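Long-range contact in putative translation initiation inhibitor (Salmonella typhimurium, PDB 3GTZ), which is of unknown function but belongs to the RutC (YjgF-like) family and may act as an inhibitor of translation initiation: residues Gly28-Leu33 and Tyr106-Lys111. Numbering follows the deposited sequence.
Sequences GVPENL and YKVEIK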
loop_
_atom_site.group_PDB
_atom_site.type_symbol
_atom_site.label_atom_id
_atom_site.label_comp_id
_atom_site.label_asym_id
_atom_site.label_seq_id
_atom_site.Cartn_x
_atom_site.Cartn_y
_atom_site.Cartn_z
ATOM N N GLY A 28 9.488 -2.584 7.392
ATOM C CA GLY A 28 10.794 -2.488 7.990
ATOM C C GLY A 28 11.180 -1.039 8.126
ATOM O O GLY A 28 10.974 -0.246 7.214
ATOM N N VAL A 29 11.720 -0.701 9.287
ATOM C CA VAL A 29 12.207 0.626 9.552
ATOM C C VAL A 29 13.647 0.530 10.045
ATOM O O VAL A 29 14.048 -0.506 10.593
ATOM C CB VAL A 29 11.304 1.353 10.578
ATOM C CG1 VAL A 29 9.840 1.153 10.221
ATOM C CG2 VAL A 29 11.566 0.839 11.975
ATOM N N PRO A 30 14.444 1.591 9.825
ATOM C CA PRO A 30 15.864 1.529 10.192
ATOM C C PRO A 30 16.184 1.397 11.701
ATOM O O PRO A 30 15.411 1.831 12.554
ATOM C CB PRO A 30 16.420 2.830 9.612
ATOM C CG PRO A 30 15.411 3.274 8.610
ATOM C CD PRO A 30 14.119 2.865 9.177
ATOM N N GLU A 31 17.327 0.775 12.007
ATOM C CA GLU A 31 17.800 0.649 13.390
ATOM C C GLU A 31 18.773 1.778 13.751
ATOM O O GLU A 31 18.622 2.413 14.778
ATOM C CB GLU A 31 18.458 -0.714 13.619
ATOM C CG GLU A 31 17.484 -1.785 14.153
ATOM C CD GLU A 31 17.982 -3.244 13.942
ATOM O OE1 GLU A 31 19.100 -3.432 13.380
ATOM O OE2 GLU A 31 17.233 -4.187 14.337
ATOM N N ASN A 32 19.766 2.018 12.896
ATOM C CA ASN A 32 20.780 3.047 13.129
ATOM C C ASN A 32 20.329 4.365 12.519
ATOM O O ASN A 32 20.349 4.543 11.303
ATOM C CB ASN A 32 22.120 2.599 12.527
ATOM C CG ASN A 32 23.334 3.459 12.994
ATOM O OD1 ASN A 32 23.216 4.443 13.760
ATOM N ND2 ASN A 32 24.524 3.057 12.517
ATOM N N LEU A 33 19.934 5.288 13.380
ATOM C CA LEU A 33 19.325 6.541 12.952
ATOM C C LEU A 33 20.334 7.505 12.350
ATOM O O LEU A 33 19.964 8.321 11.490
ATOM C CB LEU A 33 18.556 7.209 14.112
ATOM C CG LEU A 33 17.336 6.480 14.713
ATOM C CD1 LEU A 33 16.767 7.274 15.938
ATOM C CD2 LEU A 33 16.237 6.169 13.666
ATOM N N TYR A 106 15.045 8.922 9.527
ATOM C CA TYR A 106 14.824 7.765 8.645
ATOM C C TYR A 106 15.060 8.168 7.218
ATOM O O TYR A 106 14.366 9.053 6.719
ATOM C CB TYR A 106 13.377 7.256 8.698
ATOM C CG TYR A 106 12.921 6.546 9.946
ATOM C CD1 TYR A 106 13.819 6.069 10.895
ATOM C CD2 TYR A 106 11.561 6.333 10.162
ATOM C CE1 TYR A 106 13.364 5.411 12.048
ATOM C CE2 TYR A 106 11.096 5.684 11.307
ATOM C CZ TYR A 106 11.996 5.222 12.242
ATOM O OH TYR A 106 11.540 4.563 13.365
ATOM N N LYS A 107 15.987 7.516 6.523
ATOM C CA LYS A 107 16.157 7.844 5.104
ATOM C C LYS A 107 15.241 6.927 4.274
ATOM O O LYS A 107 14.864 7.255 3.165
ATOM C CB LYS A 107 17.638 7.799 4.623
ATOM C CG LYS A 107 18.746 8.099 5.664
ATOM C CD LYS A 107 18.773 9.477 6.219
ATOM C CE LYS A 107 19.999 9.720 7.166
ATOM N NZ LYS A 107 19.921 9.282 8.642
ATOM N N VAL A 108 14.856 5.794 4.844
ATOM C CA VAL A 108 14.132 4.749 4.107
ATOM C C VAL A 108 13.176 4.001 5.040
ATOM O O VAL A 108 13.383 3.953 6.256
ATOM C CB VAL A 108 15.109 3.764 3.444
ATOM C CG1 VAL A 108 16.031 3.163 4.475
ATOM C CG2 VAL A 108 14.382 2.690 2.730
ATOM N N GLU A 109 12.129 3.436 4.449
ATOM C CA GLU A 109 11.215 2.535 5.129
ATOM C C GLU A 109 10.681 1.560 4.059
ATOM O O GLU A 109 10.611 1.920 2.874
ATOM C CB GLU A 109 10.125 3.393 5.725
ATOM C CG GLU A 109 9.100 2.756 6.569
ATOM C CD GLU A 109 8.293 3.829 7.330
ATOM O OE1 GLU A 109 7.035 3.786 7.269
ATOM O OE2 GLU A 109 8.928 4.734 7.937
ATOM N N ILE A 110 10.358 0.327 4.428
ATOM C CA ILE A 110 10.060 -0.688 3.398
ATOM C C ILE A 110 8.901 -1.608 3.791
ATOM O O ILE A 110 9.007 -2.360 4.753
ATOM C CB ILE A 110 11.296 -1.571 3.094
ATOM C CG1 ILE A 110 12.517 -0.725 2.674
ATOM C CG2 ILE A 110 10.959 -2.560 2.007
ATOM C CD1 ILE A 110 13.779 -1.538 2.384
ATOM N N LYS A 111 7.797 -1.548 3.063
ATOM C CA LYS A 111 6.671 -2.400 3.383
ATOM C C LYS A 111 6.670 -3.589 2.429
ATOM O O LYS A 111 6.939 -3.473 1.238
ATOM C CB LYS A 111 5.338 -1.580 3.424
ATOM C CG LYS A 111 4.275 -1.950 2.456
ATOM C CD LYS A 111 2.949 -1.123 2.655
ATOM C CE LYS A 111 1.663 -2.019 2.426
ATOM N NZ LYS A 111 1.670 -2.965 1.182
#
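Tyr106 has CG anti to its own carbonyl carbon (chi1 -71°), and this swings the phenol across to the loop leaving strand 23-28; Leu33, its CG likewise anti to the carbonyl carbon (chi1 -64°) and chi2 extended, sends CD2 to meet it. The setting is the YjgF-like fold: strands 23-28 and 108-115 run antiparallel in the mixed sheet, and here their pairing ends. Gly28 and Ile110 form an antiparallel hydrogen-bonded pair. Gly28 N gives a nearly straight bond to Ile110 O (2.7 Å), and Ile110 N returns one to Gly28 O (2.9 Å), lying in the carbonyl plane. Glu109 CA also lies 3.5 Å from Gly28 O, a CA-H...O contact.

Beyond this pair the loop peels away and side chains take over. Pro30 sets CD over one face of the Tyr106 ring, 3.9 Å from the centroid, a CH-pi contact offset toward the CD1 rim, while its CG lies against Val108 CG1. Gln40 of helix 37-54 touches both Pro30 and Val108, and its OE1 accepts a hydrogen bond from Lys107 N. Lys107, bent at chi2 and chi4, turns its ammonium back to Lys105 O and Ala35 O. Val29 comes in obliquely at the phenol end of Tyr106, its CG2 4.0 Å from Tyr106 OH, while its CG1 lies beside Glu109 CG. At the ring edge, near its plane, Leu33 CD2 sits 3.4 Å from Tyr106 CE1.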